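Local structure of Rho GTPase-activating protein 15 (Homo sapiens, 3BYI) at residues A[18-23]-A[96-101]; A[44-49]-A[151-156]; A[155-158]-A[163-166]. The protein switches off Rho-type GTPases, RAC1 among them, through its RhoGAP domain, the part present here, by stimulating hydrolysis of GTP to leave the inactive GDP-bound state. All coordinates share one frame; numbering follows the deposited sequence.

Overall arrangement
The three contacts tie together parts of one all-helical RhoGAP domain. Contact 1 holds the loop between helices 6-12 and 24-31 against helix 89-102. Contact 2 pairs helix 37-49 with helix 141-159, its centre about 19 Å from that of contact 1; their segments alternate along the chain. Contact 3 follows contact 1 in sequence, lies across the chain's centre from it, and joins the end of helix 141-159 to residues 163-166. Contacts 2 and 3, centres about 9 Å apart, share Thr155 and Lys156 and pack Val46 on Ile157. Contact 3 reaches Arg58, the predicted arginine finger, through Met166; contact 2 lies farther off, Val46 about 12 Å from Arg58 between side chains, and contact 1 packs the domain elsewhere.

Contact 1 (A[18-23]-A[96-101]); sequences QIFGSH and LKMFFR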
loop_
_atom_site.group_PDB
_atom_site.type_symbol
_atom_site.label_atom_id
_atom_site.label_comp_id
_atom_site.label_asym_id
_atom_site.label_seq_id
_atom_site.Cartn_x
_atom_site.Cartn_y
_atom_site.Cartn_z
ATOM N N GLN A 18 2.680 8.833 15.618
ATOM C CA GLN A 18 4.031 8.753 15.112
ATOM C C GLN A 18 4.126 8.265 13.652
ATOM O O GLN A 18 4.910 8.817 12.898
ATOM C CB GLN A 18 4.849 7.851 16.040
ATOM C CG GLN A 18 6.346 8.005 15.863
ATOM C CD GLN A 18 6.823 9.416 16.142
ATOM O OE1 GLN A 18 6.608 9.941 17.225
ATOM N NE2 GLN A 18 7.468 10.037 15.158
ATOM N N ILE A 19 3.332 7.256 13.266
ATOM C CA ILE A 19 3.555 6.511 12.005
ATOM C C ILE A 19 2.567 6.883 10.912
ATOM O O ILE A 19 2.950 7.207 9.783
ATOM C CB ILE A 19 3.492 4.969 12.214
ATOM C CG1 ILE A 19 4.439 4.500 13.334
ATOM C CG2 ILE A 19 3.835 4.234 10.924
ATOM C CD1 ILE A 19 5.889 4.775 13.079
ATOM N N PHE A 20 1.284 6.776 11.230
ATOM C CA PHE A 20 0.249 6.985 10.228
ATOM C C PHE A 20 0.183 8.489 9.977
ATOM O O PHE A 20 0.233 9.270 10.933
ATOM C CB PHE A 20 -1.096 6.450 10.689
ATOM C CG PHE A 20 -1.254 4.954 10.545
ATOM C CD1 PHE A 20 -0.459 4.073 11.274
ATOM C CD2 PHE A 20 -2.231 4.421 9.717
ATOM C CE1 PHE A 20 -0.627 2.666 11.143
ATOM C CE2 PHE A 20 -2.402 3.011 9.617
ATOM C CZ PHE A 20 -1.594 2.163 10.331
ATOM N N GLY A 21 0.116 8.867 8.696
ATOM C CA GLY A 21 0.041 10.257 8.281
ATOM C C GLY A 21 1.384 10.941 8.092
ATOM O O GLY A 21 1.417 12.128 7.773
ATOM N N SER A 22 2.487 10.232 8.361
ATOM C CA SER A 22 3.833 10.756 8.113
ATOM C C SER A 22 4.261 10.313 6.722
ATOM O O SER A 22 3.889 9.225 6.270
ATOM C CB SER A 22 4.852 10.247 9.155
ATOM O OG SER A 22 4.521 10.639 10.477
ATOM N N HIS A 23 5.078 11.140 6.066
ATOM C CA HIS A 23 5.658 10.795 4.774
ATOM C C HIS A 23 6.377 9.468 4.873
ATOM O O HIS A 23 7.034 9.194 5.877
ATOM C CB HIS A 23 6.672 11.866 4.289
ATOM C CG HIS A 23 6.843 11.885 2.791
ATOM N ND1 HIS A 23 7.744 11.078 2.123
ATOM C CD2 HIS A 23 6.177 12.572 1.833
ATOM C CE1 HIS A 23 7.651 11.302 0.825
ATOM N NE2 HIS A 23 6.708 12.204 0.623
ATOM N N LEU A 96 -3.164 -2.163 6.565
ATOM C CA LEU A 96 -2.125 -1.939 5.549
ATOM C C LEU A 96 -2.594 -0.903 4.536
ATOM O O LEU A 96 -1.897 0.071 4.285
ATOM C CB LEU A 96 -1.768 -3.227 4.804
ATOM C CG LEU A 96 -0.498 -3.146 3.947
ATOM C CD1 LEU A 96 0.643 -2.609 4.819
ATOM C CD2 LEU A 96 -0.118 -4.558 3.305
ATOM N N LYS A 97 -3.798 -1.081 4.000
ATOM C CA LYS A 97 -4.321 -0.153 3.012
ATOM C C LYS A 97 -4.503 1.242 3.575
ATOM O O LYS A 97 -4.239 2.226 2.892
ATOM C CB LYS A 97 -5.649 -0.658 2.439
ATOM C CG LYS A 97 -5.519 -1.875 1.499
ATOM C CD LYS A 97 -6.869 -2.231 0.890
ATOM C CE LYS A 97 -7.896 -2.711 1.920
ATOM N NZ LYS A 97 -9.148 -3.086 1.249
ATOM N N MET A 98 -4.985 1.311 4.812
ATOM C CA MET A 98 -5.149 2.585 5.526
ATOM C C MET A 98 -3.815 3.321 5.686
ATOM O O MET A 98 -3.782 4.549 5.610
ATOM C CB MET A 98 -5.777 2.361 6.922
ATOM C CG MET A 98 -5.985 3.634 7.695
ATOM S SD MET A 98 -6.840 3.475 9.274
ATOM C CE MET A 98 -8.527 3.294 8.647
ATOM N N PHE A 99 -2.743 2.572 5.929
ATOM C CA PHE A 99 -1.397 3.133 6.008
ATOM C C PHE A 99 -1.059 3.819 4.702
ATOM O O PHE A 99 -0.680 4.985 4.687
ATOM C CB PHE A 99 -0.358 2.051 6.362
ATOM C CG PHE A 99 1.075 2.537 6.302
ATOM C CD1 PHE A 99 1.623 3.254 7.371
ATOM C CD2 PHE A 99 1.860 2.296 5.176
ATOM C CE1 PHE A 99 2.897 3.697 7.313
ATOM C CE2 PHE A 99 3.169 2.773 5.094
ATOM C CZ PHE A 99 3.700 3.438 6.151
ATOM N N PHE A 100 -1.249 3.119 3.588
ATOM C CA PHE A 100 -0.942 3.709 2.292
ATOM C C PHE A 100 -1.847 4.896 1.930
ATOM O O PHE A 100 -1.393 5.888 1.334
ATOM C CB PHE A 100 -0.970 2.656 1.209
ATOM C CG PHE A 100 0.226 1.751 1.241
ATOM C CD1 PHE A 100 0.106 0.431 1.670
ATOM C CD2 PHE A 100 1.471 2.231 0.877
ATOM C CE1 PHE A 100 1.215 -0.389 1.722
ATOM C CE2 PHE A 100 2.576 1.415 0.892
ATOM C CZ PHE A 100 2.454 0.103 1.316
ATOM N N ARG A 101 -3.121 4.811 2.331
ATOM C CA ARG A 101 -4.070 5.900 2.091
ATOM C C ARG A 101 -3.753 7.136 2.931
ATOM O O ARG A 101 -4.058 8.235 2.511
ATOM C CB ARG A 101 -5.540 5.465 2.343
ATOM C CG ARG A 101 -6.155 4.622 1.212
ATOM C CD ARG A 101 -7.409 3.819 1.671
ATOM N NE ARG A 101 -7.753 2.787 0.682
ATOM C CZ ARG A 101 -8.473 1.682 0.915
ATOM N NH1 ARG A 101 -8.989 1.417 2.110
ATOM N NH2 ARG A 101 -8.696 0.827 -0.077
HETATM O O HOH W 1 0.389 6.626 6.779
#
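The carbonyl O of Phe99 takes a hydrogen bond from a water molecule at 2.9 Å, and that water in turn accepts one from Gly21 N, so backbone is joined to backbone through solvent. The donor belongs to a type II beta turn, Ile19 to Ser22, in which Gly21 supplies the positive phi; the turn lies in the loop before helix 24-31 of the RhoGAP domain and packs against helix 89-102. The apolar part of the contact is a T-shaped aromatic pair: Phe99 turns its ring edge, CD1 foremost, to one face of Phe20, the planes standing at 86° with centroids 5.7 Å apart. Phe20 carries CG anti to its own carbonyl carbon (chi1 -79°), which places the ring against the backbone of Phe99. Its CE2 thereby lies 3.7 Å from Phe99 N, while Met98 CG meets the ring at its edge. The contact is buried, and Phe20 also packs on Arg70 and Val73 of helix 63-74, with its backbone N and that of Ile19 both hydrogen-bonded to Asn74 OD1. Were Phe20 exchanged for an alanine, the Phe99 edge would probably lose the face it rests against, and a gap would open between turn and helix. Ser22 OG, at the end of the turn, reaches back to donate to Gln18 O, just before the turn, and meets it from above the carbonyl plane. Ile19 CG2 also meets the edge of the Phe99 ring, next to Phe20, coming within 3.8 Å of Phe99 CE1.

Contact 2 (A[44-49]-A[151-156]); sequences EAVEKR and FGHLTK
The His153 imidazole is met at its edge, with Val46 CG1 and Glu47 CG both in the ring plane, and the Glu47 carboxylate lies almost flush with the ring, the two planes only 17° apart. The near-coplanar setting suits the hydrogen bond from His153 ND1 to Glu47 OE2, 2.8 Å long with an N-H...O angle of 158°. The carboxylate uses its anti lone pair here, the one pointing away from OE1. Glu47 and His153 run past each other in opposite directions, each reaching across from its own helix. Glu47 starts with CG anti to the carbonyl carbon and is extended from there on, while CG of His153 is anti to the backbone N (chi1 168°), a turn that sends the ring over to the neighbouring helix.

Lys156 approaches the other oxygen. Its extended chain crosses Glu47 at about a right angle and brings Lys156 NZ 3.2 Å from Glu47 OE1, a salt bridge made from above the carboxylate plane. A water gives a further hydrogen bond to Glu47 OE2, at 2.7 Å, and is weakly linked to Lys156 NZ. The acid is thus held at both oxygens, and its charge would be expected to polarise the imidazole. On the inner side Val46 CG1 rests 3.5 Å from His153 NE2, and that nitrogen is hydrogen-bonded to Tyr57 OH.

The segments of helices 37-49 and 141-159 run nearly parallel, their axes 10.8 Å apart. What spans them is a His-carboxylate hydrogen bond in the RhoGAP helical domain, linked through Tyr57 to the loop that carries the predicted arginine finger, Arg58.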
loop_
_atom_site.group_PDB
_atom_site.type_symbol
_atom_site.label_atom_id
_atom_site.label_comp_id
_atom_site.label_asym_id
_atom_site.label_seq_id
_atom_site.Cartn_x
_atom_site.Cartn_y
_atom_site.Cartn_z
ATOM N N GLU A 44 3.656 -10.159 6.201
ATOM C CA GLU A 44 3.987 -11.457 6.768
ATOM C C GLU A 44 2.734 -12.186 7.291
ATOM O O GLU A 44 2.573 -13.376 7.093
ATOM C CB GLU A 44 4.993 -11.301 7.910
ATOM C CG GLU A 44 5.370 -12.629 8.583
ATOM C CD GLU A 44 5.838 -12.441 10.021
ATOM O OE1 GLU A 44 5.505 -11.403 10.662
ATOM O OE2 GLU A 44 6.537 -13.351 10.506
ATOM N N ALA A 45 1.883 -11.460 8.011
ATOM C CA ALA A 45 0.636 -12.022 8.543
ATOM C C ALA A 45 -0.328 -12.465 7.434
ATOM O O ALA A 45 -0.976 -13.481 7.542
ATOM C CB ALA A 45 -0.044 -11.032 9.481
ATOM N N VAL A 46 -0.369 -11.719 6.337
ATOM C CA VAL A 46 -1.224 -12.082 5.214
ATOM C C VAL A 46 -0.684 -13.326 4.494
ATOM O O VAL A 46 -1.448 -14.251 4.181
ATOM C CB VAL A 46 -1.493 -10.854 4.253
ATOM C CG1 VAL A 46 -2.311 -11.243 2.969
ATOM C CG2 VAL A 46 -2.254 -9.737 5.005
ATOM N N GLU A 47 0.622 -13.387 4.291
ATOM C CA GLU A 47 1.251 -14.589 3.754
ATOM C C GLU A 47 1.089 -15.820 4.650
ATOM O O GLU A 47 0.894 -16.910 4.166
ATOM C CB GLU A 47 2.714 -14.295 3.421
ATOM C CG GLU A 47 2.797 -13.239 2.297
ATOM C CD GLU A 47 4.142 -13.094 1.675
ATOM O OE1 GLU A 47 5.054 -13.861 2.028
ATOM O OE2 GLU A 47 4.295 -12.212 0.805
ATOM N N LYS A 48 1.139 -15.632 5.957
ATOM C CA LYS A 48 1.032 -16.728 6.903
ATOM C C LYS A 48 -0.373 -17.304 6.934
ATOM O O LYS A 48 -0.542 -18.513 6.942
ATOM C CB LYS A 48 1.360 -16.245 8.312
ATOM C CG LYS A 48 1.185 -17.318 9.409
ATOM C CD LYS A 48 1.694 -16.823 10.732
ATOM C CE LYS A 48 1.567 -17.883 11.826
ATOM N NZ LYS A 48 2.187 -17.350 13.091
ATOM N N ARG A 49 -1.386 -16.438 6.985
ATOM C CA ARG A 49 -2.750 -16.898 7.179
ATOM C C ARG A 49 -3.821 -16.184 6.335
ATOM O O ARG A 49 -5.003 -16.184 6.685
ATOM C CB ARG A 49 -3.126 -16.767 8.655
ATOM C CG ARG A 49 -2.892 -15.412 9.243
ATOM C CD ARG A 49 -3.033 -15.440 10.763
ATOM N NE ARG A 49 -2.800 -14.107 11.295
ATOM C CZ ARG A 49 -3.734 -13.174 11.488
ATOM N NH1 ARG A 49 -5.029 -13.416 11.284
ATOM N NH2 ARG A 49 -3.356 -11.988 11.953
ATOM N N PHE A 151 4.164 -5.271 -4.243
ATOM C CA PHE A 151 3.794 -5.985 -5.463
ATOM C C PHE A 151 4.281 -7.445 -5.485
ATOM O O PHE A 151 3.596 -8.315 -5.987
ATOM C CB PHE A 151 4.247 -5.206 -6.695
ATOM C CG PHE A 151 3.419 -3.974 -6.933
ATOM C CD1 PHE A 151 3.957 -2.706 -6.778
ATOM C CD2 PHE A 151 2.087 -4.100 -7.279
ATOM C CE1 PHE A 151 3.185 -1.581 -6.971
ATOM C CE2 PHE A 151 1.296 -2.987 -7.459
ATOM C CZ PHE A 151 1.850 -1.720 -7.301
ATOM N N GLY A 152 5.458 -7.698 -4.938
ATOM C CA GLY A 152 5.989 -9.063 -4.834
ATOM C C GLY A 152 5.048 -9.928 -4.009
ATOM O O GLY A 152 4.745 -11.038 -4.379
ATOM N N HIS A 153 4.582 -9.383 -2.886
ATOM C CA HIS A 153 3.558 -10.014 -2.060
ATOM C C HIS A 153 2.265 -10.279 -2.819
ATOM O O HIS A 153 1.630 -11.335 -2.673
ATOM C CB HIS A 153 3.260 -9.086 -0.861
ATOM C CG HIS A 153 2.040 -9.465 -0.070
ATOM N ND1 HIS A 153 1.917 -10.669 0.596
ATOM C CD2 HIS A 153 0.900 -8.791 0.170
ATOM C CE1 HIS A 153 0.750 -10.711 1.219
ATOM N NE2 HIS A 153 0.108 -9.586 0.968
ATOM N N LEU A 154 1.828 -9.274 -3.577
ATOM C CA LEU A 154 0.561 -9.374 -4.288
ATOM C C LEU A 154 0.607 -10.413 -5.388
ATOM O O LEU A 154 -0.420 -10.988 -5.716
ATOM C CB LEU A 154 0.085 -7.994 -4.818
ATOM C CG LEU A 154 -0.224 -6.909 -3.741
ATOM C CD1 LEU A 154 -0.558 -5.566 -4.399
ATOM C CD2 LEU A 154 -1.348 -7.369 -2.838
ATOM N N THR A 155 1.782 -10.671 -5.966
ATOM C CA THR A 155 1.879 -11.754 -6.953
ATOM C C THR A 155 1.508 -13.112 -6.318
ATOM O O THR A 155 0.990 -14.012 -7.020
ATOM C CB THR A 155 3.240 -11.861 -7.637
ATOM O OG1 THR A 155 4.235 -12.333 -6.710
ATOM C CG2 THR A 155 3.637 -10.547 -8.222
ATOM N N LYS A 156 1.767 -13.251 -5.020
ATOM C CA LYS A 156 1.395 -14.473 -4.306
ATOM C C LYS A 156 -0.130 -14.586 -4.064
ATOM O O LYS A 156 -0.669 -15.683 -3.921
ATOM C CB LYS A 156 2.162 -14.593 -2.983
ATOM C CG LYS A 156 3.677 -14.656 -3.159
ATOM C CD LYS A 156 4.351 -14.729 -1.845
ATOM C CE LYS A 156 5.877 -14.821 -1.955
ATOM N NZ LYS A 156 6.483 -15.063 -0.588
HETATM O O HOH W 2 6.494 -11.583 -0.572
#

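Contact 3 (A[155-158]-A[163-166]); sequences TKIV and KNLM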
loop_
_atom_site.group_PDB
_atom_site.type_symbol
_atom_site.label_atom_id
_atom_site.label_comp_id
_atom_site.label_asym_id
_atom_site.label_seq_id
_atom_site.Cartn_x
_atom_site.Cartn_y
_atom_site.Cartn_z
ATOM N N THR A 155 1.782 -10.671 -5.966
ATOM C CA THR A 155 1.879 -11.754 -6.953
ATOM C C THR A 155 1.508 -13.112 -6.318
ATOM O O THR A 155 0.990 -14.012 -7.020
ATOM C CB THR A 155 3.240 -11.861 -7.637
ATOM O OG1 THR A 155 4.235 -12.333 -6.710
ATOM C CG2 THR A 155 3.637 -10.547 -8.222
ATOM N N LYS A 156 1.767 -13.251 -5.020
ATOM C CA LYS A 156 1.395 -14.473 -4.306
ATOM C C LYS A 156 -0.130 -14.586 -4.064
ATOM O O LYS A 156 -0.669 -15.683 -3.921
ATOM C CB LYS A 156 2.162 -14.593 -2.983
ATOM C CG LYS A 156 3.677 -14.656 -3.159
ATOM C CD LYS A 156 4.351 -14.729 -1.845
ATOM C CE LYS A 156 5.877 -14.821 -1.955
ATOM N NZ LYS A 156 6.483 -15.063 -0.588
ATOM N N ILE A 157 -0.813 -13.457 -4.021
ATOM C CA ILE A 157 -2.267 -13.431 -3.933
ATOM C C ILE A 157 -2.837 -13.925 -5.244
ATOM O O ILE A 157 -3.771 -14.743 -5.273
ATOM C CB ILE A 157 -2.791 -11.992 -3.606
ATOM C CG1 ILE A 157 -2.169 -11.484 -2.283
ATOM C CG2 ILE A 157 -4.333 -11.949 -3.555
ATOM C CD1 ILE A 157 -2.486 -12.306 -1.072
ATOM N N VAL A 158 -2.251 -13.442 -6.329
ATOM C CA VAL A 158 -2.709 -13.796 -7.669
ATOM C C VAL A 158 -2.518 -15.289 -7.930
ATOM O O VAL A 158 -3.414 -15.951 -8.428
ATOM C CB VAL A 158 -1.943 -12.950 -8.758
ATOM C CG1 VAL A 158 -2.246 -13.485 -10.184
ATOM C CG2 VAL A 158 -2.284 -11.466 -8.632
ATOM N N LYS A 163 -8.113 -20.086 -4.738
ATOM C CA LYS A 163 -8.520 -20.198 -3.336
ATOM C C LYS A 163 -9.060 -18.890 -2.774
ATOM O O LYS A 163 -10.003 -18.914 -1.954
ATOM C CB LYS A 163 -7.333 -20.656 -2.498
ATOM C CG LYS A 163 -6.826 -22.012 -2.916
ATOM C CD LYS A 163 -5.339 -22.162 -2.599
ATOM N N ASN A 164 -8.462 -17.763 -3.181
ATOM C CA ASN A 164 -8.865 -16.438 -2.686
ATOM C C ASN A 164 -9.825 -15.627 -3.584
ATOM O O ASN A 164 -10.384 -14.617 -3.162
ATOM C CB ASN A 164 -7.640 -15.588 -2.302
ATOM C CG ASN A 164 -6.722 -15.254 -3.475
ATOM O OD1 ASN A 164 -7.140 -14.892 -4.564
ATOM N ND2 ASN A 164 -5.454 -15.289 -3.203
ATOM N N LEU A 165 -9.998 -16.073 -4.820
ATOM C CA LEU A 165 -10.968 -15.495 -5.758
ATOM C C LEU A 165 -10.625 -14.067 -6.156
ATOM O O LEU A 165 -11.492 -13.318 -6.579
ATOM C CB LEU A 165 -12.427 -15.554 -5.213
ATOM C CG LEU A 165 -12.890 -16.857 -4.557
ATOM C CD1 LEU A 165 -14.325 -16.751 -4.148
ATOM C CD2 LEU A 165 -12.693 -17.984 -5.493
ATOM N N MET A 166 -9.366 -13.691 -6.001
ATOM C CA MET A 166 -8.888 -12.393 -6.443
ATOM C C MET A 166 -8.202 -12.558 -7.788
ATOM O O MET A 166 -7.901 -13.649 -8.217
ATOM C CB MET A 166 -7.919 -11.782 -5.432
ATOM C CG MET A 166 -8.538 -11.452 -4.091
ATOM S SD MET A 166 -9.892 -10.273 -4.276
ATOM C CE MET A 166 -8.971 -8.738 -4.296
#
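Asn164 holds CG between its backbone N and carbonyl carbon (chi1 64°), which turns the amide back toward helix 141-159 and sets ND2 before the carbonyl of Ile157. Ile157 in turn has CG2 anti to the backbone N, and the methyl stands next to the same amide, 3.5 Å from Asn164 ND2. The bond from Asn164 ND2 to Ile157 O is short and straight, 2.7 Å with an N-H...O angle of 170°. It is well formed on the acceptor side too: the nitrogen lies in the carbonyl plane on a lone pair, at a C=O...N angle of 125°, and the oxygen lies in the plane of the amide.

The other end of the amide is used within its own segment. Asn164 OD1 accepts from Met166 N at 2.9 Å, closing an Asx turn in which Leu165, with positive phi, carries the chain out of helix 161-164. With both ends of the group engaged, the rotation of the amide is fixed; ND2 also donates to Leu51 O, and the Asn164 backbone bonds to that of Gly55. In this RhoGAP domain Asn164 thus ties the end of helix 141-159 to the loop of Leu51 and Gly55, which leads on to Arg58, the predicted arginine finger.

Beside the polar bonds the packing is apolar. Ile157 and Met166 lie side by side pointing the same way, with Ile157 CG2 4.1 Å from Met166 CB. Beyond CB the methionine bends twice, so that its sulfur end leaves the isoleucine; its side chain touches Arg58, the two being about 4 Å apart at their nearest atoms. Leu171 of helix 168-180 packs against both Ile157 and Met166.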